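Local coordinates for protein endonuclease NucS (Pyrococcus abyssi, PDB 2VLD) that cleaves the 3' and 5' single-stranded extremities of branched DNA, binding single-stranded DNA, and works as a homodimer that interacts with PCNA, at residues 1-6 with 114-119; 75-80 with 90-95; 85-90 with 97-102; 143-148 with 159-164; 152-157 with 192-197. The protein carries 2 engineered substitutions. One frame throughout, in Å; residues are numbered along the deposited sequence.

Interaction 1 (1-6 with 114-119); sequences MRKVII and LAEDYE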
# COMPACT_ATOMS: atom_id res chain seq x y z
N MSE A 1 8.81 4.86 23.94
CA MSE A 1 9.07 4.23 22.60
C MSE A 1 8.92 2.71 22.63
O MSE A 1 9.87 2.00 22.99
CB MSE A 1 10.47 4.60 22.10
CG MSE A 1 10.91 3.88 20.80
SE MSE A 1 12.86 3.92 20.36
CE MSE A 1 13.60 3.21 22.05
N ARG A 2 7.74 2.20 22.26
CA ARG A 2 7.65 0.78 21.91
C ARG A 2 7.67 0.60 20.39
O ARG A 2 8.61 1.07 19.74
CB ARG A 2 6.50 0.02 22.61
CG ARG A 2 6.99 -1.34 23.14
CD ARG A 2 5.89 -2.25 23.68
NE ARG A 2 5.50 -3.29 22.72
CZ ARG A 2 5.16 -4.55 23.03
NH1 ARG A 2 5.18 -4.96 24.30
NH2 ARG A 2 4.82 -5.40 22.07
N LYS A 3 6.65 -0.04 19.82
CA LYS A 3 6.69 -0.32 18.38
C LYS A 3 6.03 0.74 17.50
O LYS A 3 6.28 0.80 16.30
CB LYS A 3 6.17 -1.73 18.08
CG LYS A 3 7.17 -2.81 18.44
CD LYS A 3 6.91 -4.13 17.74
CE LYS A 3 8.06 -5.09 18.00
NZ LYS A 3 7.82 -6.48 17.50
N VAL A 4 5.21 1.58 18.11
CA VAL A 4 4.55 2.66 17.38
C VAL A 4 4.87 4.01 18.02
O VAL A 4 4.67 4.19 19.22
CB VAL A 4 3.02 2.41 17.29
CG1 VAL A 4 2.23 3.72 17.35
CG2 VAL A 4 2.69 1.63 16.04
N ILE A 5 5.38 4.94 17.23
CA ILE A 5 5.54 6.32 17.68
C ILE A 5 4.70 7.22 16.80
O ILE A 5 4.75 7.12 15.58
CB ILE A 5 7.01 6.75 17.66
CG1 ILE A 5 7.85 5.82 18.52
CG2 ILE A 5 7.16 8.18 18.17
CD1 ILE A 5 9.05 5.31 17.81
N ILE A 6 3.92 8.08 17.43
CA ILE A 6 3.02 8.97 16.72
C ILE A 6 3.26 10.42 17.10
O ILE A 6 3.60 10.72 18.25
CB ILE A 6 1.56 8.61 17.03
CG1 ILE A 6 1.21 7.24 16.46
CG2 ILE A 6 0.61 9.69 16.51
CD1 ILE A 6 -0.05 6.64 17.02
N LEU A 114 8.17 0.46 14.21
CA LEU A 114 9.38 -0.34 14.31
C LEU A 114 9.00 -1.80 14.22
O LEU A 114 8.84 -2.49 15.23
CB LEU A 114 10.11 -0.02 15.62
CG LEU A 114 10.40 1.47 15.77
CD1 LEU A 114 10.15 1.94 17.19
CD2 LEU A 114 11.80 1.76 15.33
N ALA A 115 8.85 -2.25 12.98
CA ALA A 115 8.33 -3.57 12.69
C ALA A 115 9.46 -4.54 12.42
O ALA A 115 10.43 -4.19 11.75
CB ALA A 115 7.41 -3.49 11.50
N GLU A 116 9.33 -5.76 12.95
CA GLU A 116 10.31 -6.84 12.73
C GLU A 116 10.24 -7.39 11.31
O GLU A 116 9.15 -7.48 10.74
CB GLU A 116 10.06 -7.99 13.72
CG GLU A 116 10.92 -7.97 15.00
CD GLU A 116 10.53 -9.06 16.01
OE1 GLU A 116 10.27 -10.22 15.59
OE2 GLU A 116 10.48 -8.75 17.23
N ASP A 117 11.39 -7.78 10.76
CA ASP A 117 11.42 -8.53 9.50
C ASP A 117 10.51 -9.73 9.65
O ASP A 117 10.39 -10.28 10.74
CB ASP A 117 12.83 -9.04 9.18
CG ASP A 117 13.81 -7.93 8.87
OD1 ASP A 117 13.46 -6.75 9.06
OD2 ASP A 117 14.94 -8.24 8.43
N TYR A 118 9.84 -10.12 8.58
CA TYR A 118 9.14 -11.39 8.60
C TYR A 118 10.01 -12.44 7.94
O TYR A 118 10.34 -12.33 6.76
CB TYR A 118 7.76 -11.30 7.95
CG TYR A 118 7.11 -12.66 7.77
CD1 TYR A 118 6.53 -13.34 8.85
CD2 TYR A 118 7.09 -13.29 6.52
CE1 TYR A 118 5.96 -14.59 8.68
CE2 TYR A 118 6.52 -14.53 6.34
CZ TYR A 118 5.95 -15.18 7.43
OH TYR A 118 5.38 -16.43 7.24
N GLU A 119 10.39 -13.46 8.71
CA GLU A 119 11.14 -14.61 8.19
C GLU A 119 10.16 -15.71 7.81
O GLU A 119 9.27 -16.06 8.60
CB GLU A 119 12.17 -15.13 9.22
CG GLU A 119 12.93 -14.06 10.03
CD GLU A 119 14.10 -13.40 9.27
OE1 GLU A 119 14.27 -13.64 8.06
OE2 GLU A 119 14.86 -12.64 9.91
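K3 and L114 are tied backbone to backbone: the amide N of L114 gives a hydrogen bond of 2.8 Å to the carbonyl O of K3, bent to 146° at the hydrogen. A looser salt bridge follows, with NZ of K3 3.5 Å from OE2 of E116, the two side chains slanting across one another. CG of K3 lies anti to the carbonyl carbon (chi1 -75°), and beyond it the chain runs extended past the L114 carbonyl, its CD 3.6 Å from O of L114. Both charges have further partners on the second subunit: OE1 of E116 pairs with R34 of that chain and NZ of K3 with D51 of that chain, so the bridge belongs to a larger charged cluster. Farther out, the isobutyl group of L114 packs on the start of the chain. Its CD1 sits 3.6 Å from CD1 of I5, and it approaches CG of M1, a selenomethionine, at 4.2 Å, those two side chains crossing at about a right angle. The contact extends the antiparallel pairing of strand 4-7 with strand 106-113 in the N-terminal domain, where strand 106-113 gives way to a loop at the dimer interface.

Interaction 2 (75-80 with 90-95); sequences WQPPGS and ISIRRR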
# COMPACT_ATOMS: atom_id res chain seq x y z
N TRP A 75 4.71 5.15 -6.80
CA TRP A 75 5.47 4.23 -5.98
C TRP A 75 6.97 4.23 -6.40
O TRP A 75 7.32 4.66 -7.52
CB TRP A 75 4.90 2.80 -6.08
CG TRP A 75 5.28 2.08 -7.36
CD1 TRP A 75 6.41 1.31 -7.58
CD2 TRP A 75 4.56 2.08 -8.59
NE1 TRP A 75 6.42 0.82 -8.88
CE2 TRP A 75 5.29 1.29 -9.52
CE3 TRP A 75 3.36 2.68 -9.01
CZ2 TRP A 75 4.86 1.08 -10.84
CZ3 TRP A 75 2.91 2.48 -10.35
CH2 TRP A 75 3.67 1.68 -11.24
N GLN A 76 7.84 3.72 -5.54
CA GLN A 76 9.26 3.63 -5.90
C GLN A 76 9.92 2.40 -5.27
O GLN A 76 9.72 2.13 -4.08
CB GLN A 76 10.00 4.90 -5.50
CG GLN A 76 11.22 5.13 -6.29
CD GLN A 76 11.11 6.26 -7.25
OE1 GLN A 76 11.30 7.41 -6.88
NE2 GLN A 76 10.87 5.94 -8.52
N PRO A 77 10.71 1.65 -6.06
CA PRO A 77 11.20 0.32 -5.67
C PRO A 77 12.18 0.34 -4.50
O PRO A 77 12.71 1.40 -4.17
CB PRO A 77 11.93 -0.17 -6.93
CG PRO A 77 12.32 1.06 -7.68
CD PRO A 77 11.22 2.07 -7.38
N PRO A 78 12.42 -0.83 -3.87
CA PRO A 78 13.54 -0.89 -2.91
C PRO A 78 14.83 -0.36 -3.55
O PRO A 78 15.10 -0.63 -4.71
CB PRO A 78 13.69 -2.39 -2.62
CG PRO A 78 12.34 -2.95 -2.89
CD PRO A 78 11.72 -2.13 -3.98
N GLY A 79 15.56 0.45 -2.80
CA GLY A 79 16.85 0.93 -3.25
C GLY A 79 16.84 2.39 -3.66
O GLY A 79 17.85 2.91 -4.17
N SER A 80 15.71 3.06 -3.45
CA SER A 80 15.56 4.47 -3.74
C SER A 80 15.86 5.25 -2.47
O SER A 80 15.54 4.79 -1.38
CB SER A 80 14.12 4.78 -4.20
OG SER A 80 13.65 3.87 -5.16
N ILE A 90 11.84 10.80 -3.07
CA ILE A 90 12.53 9.55 -3.27
C ILE A 90 13.06 9.55 -4.69
O ILE A 90 12.30 9.68 -5.66
CB ILE A 90 11.65 8.31 -2.86
CG1 ILE A 90 12.47 7.02 -2.86
CG2 ILE A 90 10.47 8.14 -3.73
CD1 ILE A 90 12.28 6.14 -1.58
N SER A 91 14.38 9.48 -4.80
CA SER A 91 15.05 9.47 -6.09
C SER A 91 15.71 8.12 -6.30
O SER A 91 16.44 7.63 -5.43
CB SER A 91 16.12 10.57 -6.20
OG SER A 91 15.60 11.82 -5.82
N ILE A 92 15.44 7.54 -7.45
CA ILE A 92 16.22 6.42 -7.94
C ILE A 92 17.01 6.98 -9.12
O ILE A 92 16.48 7.24 -10.19
CB ILE A 92 15.34 5.10 -8.19
CG1 ILE A 92 16.23 3.87 -8.47
CG2 ILE A 92 14.30 5.27 -9.29
CD1 ILE A 92 15.66 2.49 -8.01
N ARG A 93 18.29 7.25 -8.90
CA ARG A 93 19.17 7.47 -10.03
C ARG A 93 19.88 6.17 -10.31
O ARG A 93 21.06 6.16 -10.66
CB ARG A 93 20.16 8.62 -9.83
CG ARG A 93 20.53 8.94 -8.40
CD ARG A 93 21.16 10.29 -8.44
NE ARG A 93 20.80 11.17 -7.34
CZ ARG A 93 20.58 12.47 -7.48
NH1 ARG A 93 20.65 13.03 -8.69
NH2 ARG A 93 20.26 13.22 -6.43
N ARG A 94 19.14 5.07 -10.13
CA ARG A 94 19.68 3.74 -10.40
C ARG A 94 19.45 3.34 -11.86
O ARG A 94 18.90 2.28 -12.18
CB ARG A 94 19.18 2.71 -9.38
CG ARG A 94 19.81 2.86 -7.99
CD ARG A 94 20.03 1.49 -7.36
NE ARG A 94 20.58 1.57 -6.00
CZ ARG A 94 20.59 0.57 -5.12
NH1 ARG A 94 20.08 -0.62 -5.44
NH2 ARG A 94 21.11 0.76 -3.91
N ARG A 95 19.86 4.26 -12.73
CA ARG A 95 20.15 4.03 -14.15
C ARG A 95 19.05 4.25 -15.19
O ARG A 95 19.35 4.37 -16.39
CB ARG A 95 21.04 2.80 -14.41
CG ARG A 95 22.49 3.21 -14.68
CD ARG A 95 22.52 4.52 -15.48
NE ARG A 95 23.84 4.93 -15.96
CZ ARG A 95 24.16 6.18 -16.28
NH1 ARG A 95 23.26 7.16 -16.16
NH2 ARG A 95 25.37 6.46 -16.72
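Q76, P77 and S80 meet I90 and I92 mainly through carbon, and no hydrogen bond spans the two segments. In the apolar group, CG of P77 lies 3.6 Å from CD1 of I92. With CG1 of I92 anti to the backbone N (chi1 -170°), the branch that carries CD1 heads for P77 and the other is left to the Q76 amide. There CG2 of I92 rests 3.6 Å from NE2 of Q76. The aliphatic part of Q76 and the side chain of I90 slide past each other in opposite directions, with CB of Q76 3.7 Å from CG2 of I90. S80 adds a mixed contact, its OG 3.7 Å from CB of I92.

The polar bonding stays local. OG of S80 gives a 2.8 Å hydrogen bond to O of P77, pinning the hydroxyl across the type II turn from P77 to S80. G79 takes a positive phi of 106° there, at which a CB would press on the preceding carbonyl. Its own carbonyl O lies over one face of the R94 guanidinium, offset toward the rim and 3.5 Å from NE of R94.

Around the contact, the backbone of Q76 bonds to F62 and that of I92 to E98. Q76 and I90 both touch F62 and L100, so strands 74-76 and 87-92 pack on the same neighbours, 62-65 and 98-104, inside the curled sheet.

Interaction 3 (85-90 with 97-102); sequences KENSMI and YERLEV. Engineered in segment 85-90: M89 (natural residue Ile).
S88 and I90 pair with V102 and L100 as antiparallel hydrogen-bonded pairs, and M89 faces E101 between them as a non-hydrogen-bonded pair; the strand segments run at 161° to each other. V102 N reaches O of S88 at 2.8 Å, and S88 N returns to O of V102 at 3.0 Å. I90 N and L100 O, and likewise L100 N and I90 O, stand 2.9 Å apart. The four bonds zip up the beta hairpin of strands 87-92 and 98-104 in the PH-like domain. On the face carrying S88, I90, L100 and V102, CG2 of I90 lies 3.7 Å from CB of L100, and L100 and V102 both reach I64 of strand 62-65. The other face holds M89, an engineered selenomethionine, whose CG is modelled over one face of the R99 guanidinium, though too close to N87 for its place to be sure. There ND2 of N87 gives a weak 2.8 Å bond to OE2 of E101, its position less sure, with amide and carboxylate planes 87° apart. OE2 of E101 also has a weak hydrogen bond with H183 of the second subunit. An alanine in place of E101 would probably deprive the N87 amide of this weak acceptor and H183 of the second subunit of its partner.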
# COMPACT_ATOMS: atom_id res chain seq x y z
N LYS A 85 13.02 18.31 3.03
CA LYS A 85 13.25 19.77 3.01
C LYS A 85 11.94 20.63 2.95
O LYS A 85 11.96 21.76 2.44
CB LYS A 85 14.15 20.14 1.81
CG LYS A 85 14.95 21.43 2.00
CD LYS A 85 15.10 22.22 0.69
CE LYS A 85 15.89 23.51 0.95
NZ LYS A 85 15.86 24.46 -0.20
N GLU A 86 10.84 20.10 3.50
CA GLU A 86 9.45 20.59 3.25
C GLU A 86 8.73 19.69 2.20
O GLU A 86 7.50 19.72 2.02
CB GLU A 86 9.41 22.09 2.88
CG GLU A 86 8.18 22.56 2.09
CD GLU A 86 6.84 22.32 2.80
OE1 GLU A 86 6.83 21.78 3.93
OE2 GLU A 86 5.80 22.67 2.21
N ASN A 87 9.53 18.88 1.53
CA ASN A 87 9.01 17.83 0.70
C ASN A 87 9.74 16.54 1.08
O ASN A 87 10.88 16.59 1.56
CB ASN A 87 9.21 18.18 -0.78
CG ASN A 87 10.62 17.83 -1.30
OD1 ASN A 87 11.57 17.68 -0.53
ND2 ASN A 87 10.75 17.70 -2.62
N SER A 88 9.09 15.40 0.92
CA SER A 88 9.81 14.14 0.93
C SER A 88 10.04 13.80 -0.53
O SER A 88 9.10 13.83 -1.33
CB SER A 88 9.03 13.05 1.65
OG SER A 88 8.82 13.40 3.01
N MSE A 89 11.30 13.53 -0.89
CA MSE A 89 11.64 13.03 -2.21
C MSE A 89 12.22 11.64 -2.12
O MSE A 89 13.01 11.33 -1.23
CB MSE A 89 12.67 13.92 -2.91
CG MSE A 89 12.27 15.35 -3.19
SE MSE A 89 13.36 16.63 -2.19
CE MSE A 89 14.82 17.05 -3.44
N ILE A 90 11.84 10.80 -3.07
CA ILE A 90 12.53 9.55 -3.27
C ILE A 90 13.06 9.55 -4.69
O ILE A 90 12.30 9.68 -5.66
CB ILE A 90 11.65 8.31 -2.86
CG1 ILE A 90 12.47 7.02 -2.86
CG2 ILE A 90 10.47 8.14 -3.73
CD1 ILE A 90 12.28 6.14 -1.58
N TYR A 97 16.69 7.63 -14.29
CA TYR A 97 16.55 8.62 -13.24
C TYR A 97 15.07 8.77 -12.95
O TYR A 97 14.27 8.88 -13.87
CB TYR A 97 17.14 9.97 -13.66
CG TYR A 97 16.75 11.12 -12.74
CD1 TYR A 97 17.42 11.33 -11.53
CD2 TYR A 97 15.71 11.99 -13.08
CE1 TYR A 97 17.06 12.39 -10.68
CE2 TYR A 97 15.33 13.05 -12.23
CZ TYR A 97 16.01 13.24 -11.04
OH TYR A 97 15.66 14.28 -10.20
N GLU A 98 14.72 8.78 -11.67
CA GLU A 98 13.33 8.93 -11.27
C GLU A 98 13.20 9.74 -10.00
O GLU A 98 13.90 9.48 -9.02
CB GLU A 98 12.68 7.57 -11.06
CG GLU A 98 12.44 6.78 -12.33
CD GLU A 98 11.68 5.50 -12.06
OE1 GLU A 98 10.47 5.58 -11.76
OE2 GLU A 98 12.30 4.41 -12.15
N ARG A 99 12.28 10.70 -10.01
CA ARG A 99 12.05 11.55 -8.85
C ARG A 99 10.59 11.57 -8.45
O ARG A 99 9.74 12.00 -9.22
CB ARG A 99 12.52 12.99 -9.11
CG ARG A 99 12.99 13.71 -7.85
CD ARG A 99 13.42 15.14 -8.14
NE ARG A 99 12.32 16.05 -7.83
CZ ARG A 99 12.31 16.90 -6.80
NH1 ARG A 99 13.36 16.98 -6.00
NH2 ARG A 99 11.26 17.67 -6.60
N LEU A 100 10.30 11.12 -7.24
CA LEU A 100 8.97 11.23 -6.72
C LEU A 100 8.97 12.15 -5.52
O LEU A 100 9.63 11.88 -4.52
CB LEU A 100 8.41 9.84 -6.36
CG LEU A 100 6.94 9.76 -5.96
CD1 LEU A 100 6.08 10.31 -7.06
CD2 LEU A 100 6.55 8.33 -5.67
N GLU A 101 8.21 13.23 -5.61
CA GLU A 101 8.13 14.22 -4.54
C GLU A 101 6.74 14.35 -3.94
O GLU A 101 5.74 14.44 -4.64
CB GLU A 101 8.63 15.58 -5.02
CG GLU A 101 8.15 16.75 -4.20
CD GLU A 101 8.65 18.09 -4.70
OE1 GLU A 101 9.04 18.19 -5.88
OE2 GLU A 101 8.66 19.06 -3.92
N VAL A 102 6.69 14.37 -2.62
CA VAL A 102 5.48 14.68 -1.90
C VAL A 102 5.71 16.05 -1.30
O VAL A 102 6.44 16.18 -0.32
CB VAL A 102 5.21 13.64 -0.77
CG1 VAL A 102 4.04 14.08 0.09
CG2 VAL A 102 4.94 12.28 -1.37

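Interaction 4 (143-148 with 159-164); sequences EGFKPI and VDVMGV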
# COMPACT_ATOMS: atom_id res chain seq x y z
N GLU A 143 -11.98 -46.55 10.28
CA GLU A 143 -12.32 -47.75 9.56
C GLU A 143 -13.34 -47.39 8.46
O GLU A 143 -14.42 -46.85 8.74
CB GLU A 143 -12.87 -48.79 10.56
CG GLU A 143 -13.71 -49.90 9.98
CD GLU A 143 -12.93 -50.80 9.06
OE1 GLU A 143 -11.70 -50.98 9.28
OE2 GLU A 143 -13.55 -51.33 8.11
N GLY A 144 -12.98 -47.67 7.21
CA GLY A 144 -13.88 -47.44 6.09
C GLY A 144 -14.15 -45.98 5.78
O GLY A 144 -15.27 -45.61 5.38
N PHE A 145 -13.13 -45.14 5.97
CA PHE A 145 -13.17 -43.77 5.52
C PHE A 145 -12.60 -43.73 4.11
O PHE A 145 -11.55 -44.31 3.86
CB PHE A 145 -12.37 -42.89 6.47
CG PHE A 145 -12.01 -41.54 5.90
CD1 PHE A 145 -13.00 -40.59 5.64
CD2 PHE A 145 -10.68 -41.22 5.65
CE1 PHE A 145 -12.67 -39.35 5.11
CE2 PHE A 145 -10.35 -39.97 5.14
CZ PHE A 145 -11.34 -39.04 4.87
N LYS A 146 -13.30 -43.08 3.20
CA LYS A 146 -12.82 -42.93 1.83
C LYS A 146 -12.45 -41.47 1.55
O LYS A 146 -13.32 -40.61 1.43
CB LYS A 146 -13.88 -43.44 0.83
CG LYS A 146 -14.27 -44.92 0.99
CD LYS A 146 -13.34 -45.88 0.24
CE LYS A 146 -13.47 -47.31 0.74
NZ LYS A 146 -12.68 -47.55 1.98
N PRO A 147 -11.14 -41.18 1.49
CA PRO A 147 -10.77 -39.82 1.12
C PRO A 147 -10.91 -39.63 -0.39
O PRO A 147 -10.54 -40.51 -1.15
CB PRO A 147 -9.31 -39.70 1.57
CG PRO A 147 -8.80 -41.13 1.63
CD PRO A 147 -9.97 -42.05 1.76
N ILE A 148 -11.48 -38.51 -0.82
CA ILE A 148 -11.80 -38.33 -2.22
C ILE A 148 -11.08 -37.15 -2.84
O ILE A 148 -10.44 -37.28 -3.89
CB ILE A 148 -13.34 -38.19 -2.43
CG1 ILE A 148 -14.07 -39.37 -1.79
CG2 ILE A 148 -13.67 -38.11 -3.91
CD1 ILE A 148 -15.59 -39.32 -1.93
N VAL A 159 -11.19 -27.06 1.44
CA VAL A 159 -11.12 -28.13 2.42
C VAL A 159 -9.87 -28.95 2.13
O VAL A 159 -9.66 -29.37 1.01
CB VAL A 159 -12.40 -29.00 2.32
CG1 VAL A 159 -12.26 -30.31 3.08
CG2 VAL A 159 -13.62 -28.22 2.81
N ASP A 160 -9.04 -29.18 3.15
CA ASP A 160 -7.75 -29.88 2.96
C ASP A 160 -7.90 -31.24 2.30
O ASP A 160 -7.39 -31.46 1.20
CB ASP A 160 -7.01 -30.01 4.30
CG ASP A 160 -6.57 -28.66 4.86
OD1 ASP A 160 -6.60 -27.67 4.09
OD2 ASP A 160 -6.19 -28.56 6.06
N VAL A 161 -8.61 -32.15 2.98
CA VAL A 161 -9.10 -33.40 2.42
C VAL A 161 -10.63 -33.49 2.66
O VAL A 161 -11.12 -33.11 3.73
CB VAL A 161 -8.42 -34.60 3.06
CG1 VAL A 161 -9.08 -35.91 2.61
CG2 VAL A 161 -6.94 -34.61 2.70
N MSE A 162 -11.36 -33.96 1.66
CA MSE A 162 -12.78 -34.24 1.81
C MSE A 162 -13.02 -35.67 1.36
O MSE A 162 -12.41 -36.13 0.38
CB MSE A 162 -13.64 -33.27 1.00
CG MSE A 162 -15.12 -33.44 1.23
SE MSE A 162 -16.15 -31.99 0.40
CE MSE A 162 -17.13 -32.97 -0.97
N GLY A 163 -13.87 -36.36 2.10
CA GLY A 163 -14.21 -37.73 1.80
C GLY A 163 -15.59 -38.11 2.28
O GLY A 163 -16.43 -37.26 2.57
N VAL A 164 -15.80 -39.41 2.37
CA VAL A 164 -17.06 -39.97 2.77
C VAL A 164 -16.74 -41.10 3.75
O VAL A 164 -15.75 -41.82 3.56
CB VAL A 164 -17.86 -40.42 1.52
CG1 VAL A 164 -17.73 -41.93 1.26
CG2 VAL A 164 -19.31 -40.00 1.63
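F145, P147 and V161 make up the apolar centre of this contact. CG1 of V161 reaches the F145 ring at its edge, near the ring plane and 4.5 Å from CZ, and lies 3.9 Å from CB of P147. CE1 of F145 comes 4.0 Å from CA of G163. A side chain at G163 would run into that ring atom and into the carbonyl of K146, so the close approach of the two strands depends on the glycine. Toward the rim, CD1 of I148 meets CB of V164 at 4.3 Å, and CB of K146 lies beside CG1 of V164 before the lysine chain leads away. The backbone forms the polar edge. K146 N donates to O of V164 at 2.8 Å, V164 N answers to O of K146 at 2.9 Å, and I148 N donates to O of M162 at 2.8 Å. These bonds belong to the hairpin of strands 146-154 and 157-164 in the PDDEXK-clan nuclease domain. Helix 127-136 covers P147 and V161 with F135, and strand 170-175 flanks the other edge of strand 157-164, its L173 touching F145 and V161.

Interaction 5 (152-157 with 192-197); sequences KPIRHG and VDSLKE
I154 and L195 provide the apolar contact: CG1 of I154 lies 3.6 Å from CD2 of L195, their side chains crossing at about a right angle. The second branch of I154 turns to the serine, with CG2 3.5 Å from OG of S194. An alanine at I154 would probably open a gap beside CD2 of L195 and also cost M162, which packs on both residues, a neighbour.

Polar contacts are thin. H156 N gives a weak, bent hydrogen bond to OG of S194 (3.4 Å, 141°). OG of S194 is anti to the backbone N (chi1 171°), which aims it at the turn, where CB of R155 lies 3.6 Å from it. The type I turn from I154 to G157 is closed by a weak bond from G157 N to O of I154 at 3.4 Å, and the stronger return bond runs from I154 N to O of G157 at 2.7 Å.

NH1 of R155 and OE1 of E197, opposite charges, remain 5.7 Å apart without contact. A second weak bond, from R190 of the same helix to the carbonyl of H156, also ties turn to helix. The contact is a tight hairpin turn laid against helix 182-199 in the PDDEXK-clan nuclease domain.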
# COMPACT_ATOMS: atom_id res chain seq x y z
N LYS A 152 -10.17 -29.05 -1.81
CA LYS A 152 -11.44 -29.05 -2.52
C LYS A 152 -12.14 -27.71 -2.36
O LYS A 152 -12.43 -27.29 -1.23
CB LYS A 152 -12.32 -30.22 -2.04
CG LYS A 152 -13.69 -30.34 -2.71
CD LYS A 152 -13.59 -30.70 -4.18
CE LYS A 152 -14.96 -30.95 -4.78
NZ LYS A 152 -14.83 -31.18 -6.25
N PRO A 153 -12.39 -27.01 -3.47
CA PRO A 153 -13.20 -25.81 -3.40
C PRO A 153 -14.63 -26.12 -2.96
O PRO A 153 -15.25 -27.04 -3.48
CB PRO A 153 -13.17 -25.27 -4.84
CG PRO A 153 -11.95 -25.85 -5.43
CD PRO A 153 -11.92 -27.24 -4.85
N ILE A 154 -15.09 -25.33 -1.99
CA ILE A 154 -16.39 -25.42 -1.33
C ILE A 154 -17.08 -24.06 -1.47
O ILE A 154 -16.44 -23.10 -1.88
CB ILE A 154 -16.17 -25.87 0.14
CG1 ILE A 154 -16.69 -27.27 0.32
CG2 ILE A 154 -16.80 -24.97 1.17
CD1 ILE A 154 -16.01 -28.27 -0.59
N ARG A 155 -18.37 -23.97 -1.15
CA ARG A 155 -19.09 -22.71 -1.29
C ARG A 155 -18.41 -21.55 -0.56
O ARG A 155 -18.27 -20.46 -1.12
CB ARG A 155 -20.53 -22.85 -0.83
CG ARG A 155 -21.47 -23.47 -1.84
CD ARG A 155 -22.87 -23.48 -1.25
NE ARG A 155 -23.83 -24.23 -2.05
CZ ARG A 155 -25.14 -24.28 -1.81
NH1 ARG A 155 -25.67 -23.62 -0.78
NH2 ARG A 155 -25.93 -24.98 -2.61
N HIS A 156 -17.99 -21.79 0.69
CA HIS A 156 -17.31 -20.75 1.48
C HIS A 156 -15.91 -21.15 1.90
O HIS A 156 -15.50 -20.89 3.04
CB HIS A 156 -18.11 -20.39 2.73
CG HIS A 156 -19.54 -20.02 2.47
ND1 HIS A 156 -19.91 -19.17 1.45
CD2 HIS A 156 -20.67 -20.38 3.11
CE1 HIS A 156 -21.23 -19.04 1.47
NE2 HIS A 156 -21.71 -19.76 2.46
N GLY A 157 -15.15 -21.78 1.00
CA GLY A 157 -13.79 -22.08 1.35
C GLY A 157 -13.16 -23.26 0.65
O GLY A 157 -13.64 -23.72 -0.37
N VAL A 192 -17.48 -26.99 7.59
CA VAL A 192 -18.53 -27.94 7.96
C VAL A 192 -19.92 -27.31 7.81
O VAL A 192 -20.78 -27.86 7.13
CB VAL A 192 -18.29 -28.53 9.38
CG1 VAL A 192 -19.48 -29.35 9.85
CG2 VAL A 192 -17.04 -29.38 9.39
N ASP A 193 -20.11 -26.14 8.42
CA ASP A 193 -21.36 -25.41 8.34
C ASP A 193 -21.78 -25.13 6.90
O ASP A 193 -22.93 -25.35 6.54
CB ASP A 193 -21.27 -24.09 9.11
CG ASP A 193 -21.26 -24.29 10.62
OD1 ASP A 193 -21.62 -25.40 11.09
OD2 ASP A 193 -20.90 -23.34 11.34
N SER A 194 -20.83 -24.67 6.08
CA SER A 194 -21.05 -24.45 4.65
C SER A 194 -21.61 -25.70 3.98
O SER A 194 -22.58 -25.63 3.22
CB SER A 194 -19.73 -24.01 3.98
OG SER A 194 -19.83 -23.97 2.57
N LEU A 195 -21.01 -26.85 4.28
CA LEU A 195 -21.45 -28.10 3.70
C LEU A 195 -22.75 -28.60 4.34
O LEU A 195 -23.54 -29.27 3.67
CB LEU A 195 -20.35 -29.15 3.82
CG LEU A 195 -19.09 -28.91 2.99
CD1 LEU A 195 -17.94 -29.49 3.71
CD2 LEU A 195 -19.19 -29.51 1.61
N LYS A 196 -22.97 -28.27 5.61
CA LYS A 196 -24.23 -28.60 6.27
C LYS A 196 -25.42 -27.89 5.60
O LYS A 196 -26.48 -28.48 5.42
CB LYS A 196 -24.18 -28.31 7.78
CG LYS A 196 -23.59 -29.45 8.60
CD LYS A 196 -23.52 -29.10 10.09
CE LYS A 196 -22.88 -30.25 10.89
NZ LYS A 196 -22.50 -29.86 12.28
N GLU A 197 -25.22 -26.63 5.21
CA GLU A 197 -26.19 -25.89 4.43
C GLU A 197 -26.38 -26.46 3.04
O GLU A 197 -27.27 -26.05 2.30
CB GLU A 197 -25.78 -24.42 4.30
CG GLU A 197 -25.84 -23.65 5.60
CD GLU A 197 -26.36 -22.24 5.42
OE1 GLU A 197 -25.88 -21.54 4.49
OE2 GLU A 197 -27.24 -21.83 6.21

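How the interactions relate
Interactions 1, 2 and 3 belong to the N-terminal, PH-like sheet, interactions 4 and 5 to the nuclease domain, with the centres of 3 and 4 about 58 Å apart. Interaction 3 is the buried one, a regular pairing of strands; interaction 1 lies at the surface and combines one backbone bond with charges shared with the second subunit; 2, 4 and 5 are partly buried. Interactions 2 and 3 share I90 and strand 87-92, but 2 works through side chains where 3 works through backbone. Interactions 4 and 5 likewise use one hairpin: 4 bonds its strands together, 5 sets its turn on a helix with little polar bonding, and the two meet where strand 157-164 bonds back to K152.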